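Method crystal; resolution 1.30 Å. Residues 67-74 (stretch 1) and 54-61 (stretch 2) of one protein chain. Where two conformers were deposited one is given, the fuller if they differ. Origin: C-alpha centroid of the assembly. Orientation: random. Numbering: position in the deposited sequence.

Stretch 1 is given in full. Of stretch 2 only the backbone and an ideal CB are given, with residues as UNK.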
ATOM      1  N   LYS A  67      18.323  12.806  -6.681  1.00 17.80           N
ATOM      2  CA  LYS A  67      18.363  13.861  -5.673  1.00 17.69           C
ATOM      3  C   LYS A  67      17.215  13.653  -4.705  1.00 16.69           C
ATOM      4  O   LYS A  67      16.221  12.987  -5.028  1.00 16.71           O
ATOM      5  CB  LYS A  67      18.129  15.241  -6.288  1.00 18.34           C
ATOM      6  CG  LYS A  67      18.985  15.640  -7.444  1.00 20.06           C
ATOM      7  CD  LYS A  67      18.402  16.892  -8.061  1.00 20.92           C
ATOM      8  CE  LYS A  67      19.214  17.333  -9.242  1.00 22.31           C
ATOM      9  NZ  LYS A  67      18.833  18.688  -9.636  1.00 24.44           N
ATOM     10  N   PHE A  68      17.338  14.271  -3.536  1.00 16.20           N
ATOM     11  CA  PHE A  68      16.241  14.389  -2.598  1.00 16.04           C
ATOM     12  C   PHE A  68      15.287  15.504  -3.036  1.00 16.35           C
ATOM     13  O   PHE A  68      15.666  16.379  -3.828  1.00 17.46           O
ATOM     14  CB  PHE A  68      16.784  14.606  -1.183  1.00 15.43           C
ATOM     15  CG  PHE A  68      17.530  13.415  -0.651  1.00 14.53           C
ATOM     16  CD1 PHE A  68      16.857  12.435   0.080  1.00 14.26           C
ATOM     17  CD2 PHE A  68      18.887  13.238  -0.923  1.00 14.43           C
ATOM     18  CE1 PHE A  68      17.529  11.331   0.557  1.00 15.06           C
ATOM     19  CE2 PHE A  68      19.572  12.131  -0.452  1.00 14.49           C
ATOM     20  CZ  PHE A  68      18.889  11.167   0.284  1.00 14.36           C
ATOM     21  N   ASP A  69      14.056  15.455  -2.536  1.00 16.43           N
ATOM     22  CA  ASP A  69      12.990  16.355  -2.958  1.00 16.80           C
ATOM     23  C   ASP A  69      12.132  16.662  -1.742  1.00 16.66           C
ATOM     24  O   ASP A  69      11.497  15.769  -1.186  1.00 16.66           O
ATOM     25  CB  ASP A  69      12.160  15.692  -4.071  1.00 17.61           C
ATOM     26  CG  ASP A  69      11.176  16.641  -4.735  1.00 19.53           C
ATOM     27  OD1 ASP A  69      10.888  17.724  -4.188  1.00 21.27           O
ATOM     28  OD2 ASP A  69      10.672  16.280  -5.819  1.00 23.53           O
ATOM     29  N   ALA A  70      12.135  17.919  -1.310  1.00 16.11           N
ATOM     30  CA  ALA A  70      11.388  18.310  -0.123  1.00 16.24           C
ATOM     31  C   ALA A  70       9.924  18.647  -0.405  1.00 16.40           C
ATOM     32  O   ALA A  70       9.168  18.956   0.521  1.00 16.93           O
ATOM     33  CB  ALA A  70      12.077  19.475   0.572  1.00 16.14           C
ATOM     34  N   SER A  71       9.524  18.575  -1.673  1.00 17.05           N
ATOM     35  CA  SER A  71       8.172  18.962  -2.065  1.00 17.31           C
ATOM     36  C   SER A  71       7.102  18.197  -1.290  1.00 16.46           C
ATOM     37  O   SER A  71       6.100  18.782  -0.883  1.00 16.37           O
ATOM     38  CB  SER A  71       7.964  18.782  -3.573  1.00 17.85           C
ATOM     39  OG  SER A  71       8.926  19.518  -4.312  1.00 20.75           O
ATOM     40  N   VAL A  72       7.323  16.898  -1.071  1.00 15.85           N
ATOM     41  CA  VAL A  72       6.342  16.081  -0.358  1.00 15.67           C
ATOM     42  C   VAL A  72       6.148  16.550   1.088  1.00 14.99           C
ATOM     43  O   VAL A  72       5.057  16.436   1.629  1.00 14.63           O
ATOM     44  CB  VAL A  72       6.661  14.557  -0.438  1.00 15.71           C
ATOM     45  CG1 VAL A  72       7.978  14.226   0.246  1.00 15.58           C
ATOM     46  CG2 VAL A  72       5.528  13.742   0.160  1.00 16.28           C
ATOM     47  N   ILE A  73       7.197  17.109   1.702  1.00 15.06           N
ATOM     48  CA  ILE A  73       7.088  17.620   3.066  1.00 14.90           C
ATOM     49  C   ILE A  73       6.058  18.755   3.134  1.00 15.07           C
ATOM     50  O   ILE A  73       5.191  18.766   4.010  1.00 14.70           O
ATOM     51  CB  ILE A  73       8.464  18.073   3.607  1.00 14.60           C
ATOM     52  CG1 ILE A  73       9.385  16.859   3.736  1.00 13.88           C
ATOM     53  CG2 ILE A  73       8.316  18.821   4.947  1.00 15.28           C
ATOM     54  CD1 ILE A  73      10.849  17.230   3.939  1.00 14.24           C
ATOM     55  N   GLN A  74       6.148  19.693   2.195  1.00 16.13           N
ATOM     56  CA  GLN A  74       5.187  20.794   2.143  1.00 17.17           C
ATOM     57  C   GLN A  74       3.775  20.315   1.775  1.00 16.78           C
ATOM     58  O   GLN A  74       2.796  20.795   2.343  1.00 16.52           O
ATOM     59  CB  GLN A  74       5.663  21.902   1.202  1.00 18.15           C
ATOM     60  CG  GLN A  74       6.974  22.590   1.638  1.00 20.54           C
ATOM     61  CD  GLN A  74       6.911  23.268   3.015  1.00 23.27           C
ATOM     62  OE1 GLN A  74       5.842  23.677   3.490  1.00 24.33           O
ATOM     63  NE2 GLN A  74       8.073  23.398   3.653  1.00 25.45           N
ATOM     64  N   UNK A  54      11.626   3.402   1.749  1.00 10.50           N
ATOM     65  CA  UNK A  54      10.671   4.338   2.315  1.00 11.08           C
ATOM     66  C   UNK A  54      10.810   5.714   1.661  1.00 11.04           C
ATOM     67  O   UNK A  54       9.823   6.360   1.313  1.00 11.19           O
ATOM     68  CB  UNK A  54      10.864   4.444   3.829  1.00 11.08           C
ATOM     69  N   UNK A  55      12.050   6.157   1.484  1.00 10.56           N
ATOM     70  CA  UNK A  55      12.304   7.459   0.871  1.00 11.20           C
ATOM     71  C   UNK A  55      11.805   7.538  -0.572  1.00 11.18           C
ATOM     72  O   UNK A  55      11.298   8.572  -1.009  1.00 11.47           O
ATOM     73  CB  UNK A  55      13.802   7.768   0.913  1.00 11.20           C
ATOM     74  N   UNK A  56      11.947   6.443  -1.310  1.00 11.43           N
ATOM     75  CA  UNK A  56      11.476   6.391  -2.692  1.00 11.72           C
ATOM     76  C   UNK A  56       9.949   6.378  -2.762  1.00 11.77           C
ATOM     77  O   UNK A  56       9.353   7.130  -3.530  1.00 12.26           O
ATOM     78  CB  UNK A  56      12.043   5.157  -3.397  1.00 11.72           C
ATOM     79  N   UNK A  57       9.312   5.548  -1.940  1.00 11.57           N
ATOM     80  CA  UNK A  57       7.844   5.475  -1.981  1.00 12.04           C
ATOM     81  C   UNK A  57       7.174   6.773  -1.521  1.00 12.18           C
ATOM     82  O   UNK A  57       6.097   7.129  -1.994  1.00 12.47           O
ATOM     83  CB  UNK A  57       7.358   4.315  -1.109  1.00 12.04           C
ATOM     84  N   UNK A  58       7.832   7.509  -0.627  1.00 12.11           N
ATOM     85  CA  UNK A  58       7.262   8.774  -0.154  0.50 12.21           C
ATOM     86  C   UNK A  58       7.580   9.913  -1.101  1.00 12.44           C
ATOM     87  O   UNK A  58       6.899  10.935  -1.088  1.00 13.03           O
ATOM     88  CB  UNK A  58       7.781   9.105   1.247  0.50 12.21           C
ATOM     89  N   UNK A  59       8.599   9.732  -1.935  1.00 12.94           N
ATOM     90  CA  UNK A  59       9.020  10.776  -2.869  1.00 13.26           C
ATOM     91  C   UNK A  59      10.075  11.714  -2.309  1.00 13.41           C
ATOM     92  O   UNK A  59      10.435  12.697  -2.958  1.00 14.55           O
ATOM     93  CB  UNK A  59       7.804  11.596  -3.303  1.00 13.26           C
ATOM     94  N   UNK A  60      10.591  11.407  -1.118  1.00 13.13           N
ATOM     95  CA  UNK A  60      11.671  12.201  -0.527  1.00 13.39           C
ATOM     96  C   UNK A  60      12.977  12.010  -1.270  1.00 13.43           C
ATOM     97  O   UNK A  60      13.810  12.921  -1.306  1.00 13.95           O
ATOM     98  CB  UNK A  60      11.858  11.835   0.947  1.00 13.39           C
ATOM     99  N   UNK A  61      13.178  10.814  -1.817  1.00 13.48           N
ATOM    100  CA  UNK A  61      14.280  10.571  -2.737  1.00 13.76           C
ATOM    101  C   UNK A  61      13.708  10.235  -4.098  1.00 14.40           C
ATOM    102  O   UNK A  61      12.882   9.326  -4.239  1.00 14.24           O
ATOM    103  CB  UNK A  61      15.190   9.449  -2.234  1.00 13.76           C
TER

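Position 54 lies on a helix, and nothing of stretch 1 comes within 5.5 Å of its ideal CB. Stretch 1 sets no demand here. The residue is Val54, chi1 t.

Position 55 is helical, and its CA-to-CB bond points toward stretch 1. The ideal CB is 5.2 Å from Phe68 CE1, so there is room for a side chain of moderate length. The neighbour is aromatic, which suits Leu, Ile, Met or Val. The residue is Leu55, and its CD1 lies 4.2 Å from Phe68 CE1, at the edge of the ring.

Positions 56 and 57 point out of reach of stretch 1. Many residues would do at either. They are Val56 and Arg57.

Position 58 closes the helix, with CB directed sideways. The ideal CB is 5.2 Å from Val72 CG1, so a small or medium side chain fits. The residue is Thr58, chi1 p. The closer contact is from its backbone: Thr58 O is 3.4 Å from Val72 CG2 and has no hydrogen-bond partner in the model.

Position 59 has phi/psi of 90/7. A CB here would be jammed against the carbonyl O of the residue before. That alone calls for glycine. The residue is Gly59. One water donates to Gly59 O and Asp69 O and accepts from Val72 N, tying the chain after one helix to the start of the next.

Position 60 starts away from stretch 1, yet its ideal CB is 4.6 Å from Val72 CG1. A branched or flexible apolar chain could turn back to the aliphatic groups of Val72 and Ile73; Leu, Met or Ile would suit. The residue is Leu60. Its CD2 reaches Val72 CG1 at 3.7 Å and Ile73 CG1 at 3.8 Å. Its backbone serves whatever the side chain: Asp69 N donates to Leu60 O at 2.8 Å, and Phe68 CA makes a CA-H...O contact with the same Leu60 O at 3.1 Å.

Position 61 pairs with Phe68 in an antiparallel, non-hydrogen-bonded bridge, so both side chains lie on the same face of the sheet. The ideal CB is 4.1 Å from Phe68 CE1. An aromatic or large aliphatic side chain would pack well. The residue is Tyr61, chi1 t. Its ring edge meets the face of Phe68, with centroids of the two rings 5.2 Å apart and planes at 64°. Tyr61 CD1 is 4.0 Å from Phe68 CZ and 3.5 Å from Lys67 O.

Stretch 2, residues 54-61: VLVRTGLY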
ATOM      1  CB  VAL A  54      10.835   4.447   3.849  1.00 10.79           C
ATOM      2  CG1 VAL A  54       9.961   5.557   4.428  1.00 12.77           C
ATOM      3  CG2 VAL A  54      10.523   3.121   4.529  1.00 11.69           C
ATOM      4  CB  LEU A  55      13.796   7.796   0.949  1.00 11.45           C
ATOM      5  CG  LEU A  55      14.315   8.034   2.371  1.00 11.63           C
ATOM      6  CD1 LEU A  55      15.832   7.963   2.422  1.00 13.03           C
ATOM      7  CD2 LEU A  55      13.811   9.359   2.954  1.00 12.49           C
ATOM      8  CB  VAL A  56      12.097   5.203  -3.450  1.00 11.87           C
ATOM      9  CG1 VAL A  56      11.435   5.005  -4.809  1.00 12.57           C
ATOM     10  CG2 VAL A  56      13.593   5.437  -3.619  1.00 11.74           C
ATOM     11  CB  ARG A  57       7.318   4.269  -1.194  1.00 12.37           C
ATOM     12  CG  ARG A  57       7.497   2.941  -1.921  1.00 14.01           C
ATOM     13  CD  ARG A  57       6.700   1.838  -1.238  1.00 15.38           C
ATOM     14  NE  ARG A  57       6.629   0.633  -2.063  1.00 18.05           N
ATOM     15  CZ  ARG A  57       5.617   0.311  -2.869  1.00 18.58           C
ATOM     16  NH1 ARG A  57       4.532   1.072  -2.955  1.00 19.73           N
ATOM     17  NH2 ARG A  57       5.677  -0.808  -3.572  1.00 19.80           N
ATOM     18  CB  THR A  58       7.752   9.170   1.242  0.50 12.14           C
ATOM     19  OG1 THR A  58       9.184   9.223   1.250  0.50 11.77           O
ATOM     20  CG2 THR A  58       7.250   8.183   2.273  0.50 11.80           C
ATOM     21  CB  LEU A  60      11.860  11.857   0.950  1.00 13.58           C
ATOM     22  CG  LEU A  60      10.854  12.463   1.913  1.00 13.85           C
ATOM     23  CD1 LEU A  60      10.888  11.733   3.225  1.00 14.89           C
ATOM     24  CD2 LEU A  60      11.133  13.952   2.118  1.00 14.87           C
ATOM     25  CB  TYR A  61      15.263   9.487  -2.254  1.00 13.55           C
ATOM     26  CG  TYR A  61      16.398   9.258  -3.236  1.00 13.38           C
ATOM     27  CD1 TYR A  61      17.445  10.185  -3.351  1.00 13.32           C
ATOM     28  CD2 TYR A  61      16.405   8.148  -4.085  1.00 14.15           C
ATOM     29  CE1 TYR A  61      18.465   9.996  -4.264  1.00 14.73           C
ATOM     30  CE2 TYR A  61      17.428   7.953  -5.004  1.00 14.09           C
ATOM     31  CZ  TYR A  61      18.451   8.881  -5.084  1.00 14.29           C
ATOM     32  OH  TYR A  61      19.447   8.670  -6.001  1.00 15.76           O
TER
HETATM   33  O   HOH W   1       9.002  15.286  -2.796  1.00 19.84           O
HETATM   34  O   HOH W   2      10.093  12.971  -5.622  1.00 24.38           O
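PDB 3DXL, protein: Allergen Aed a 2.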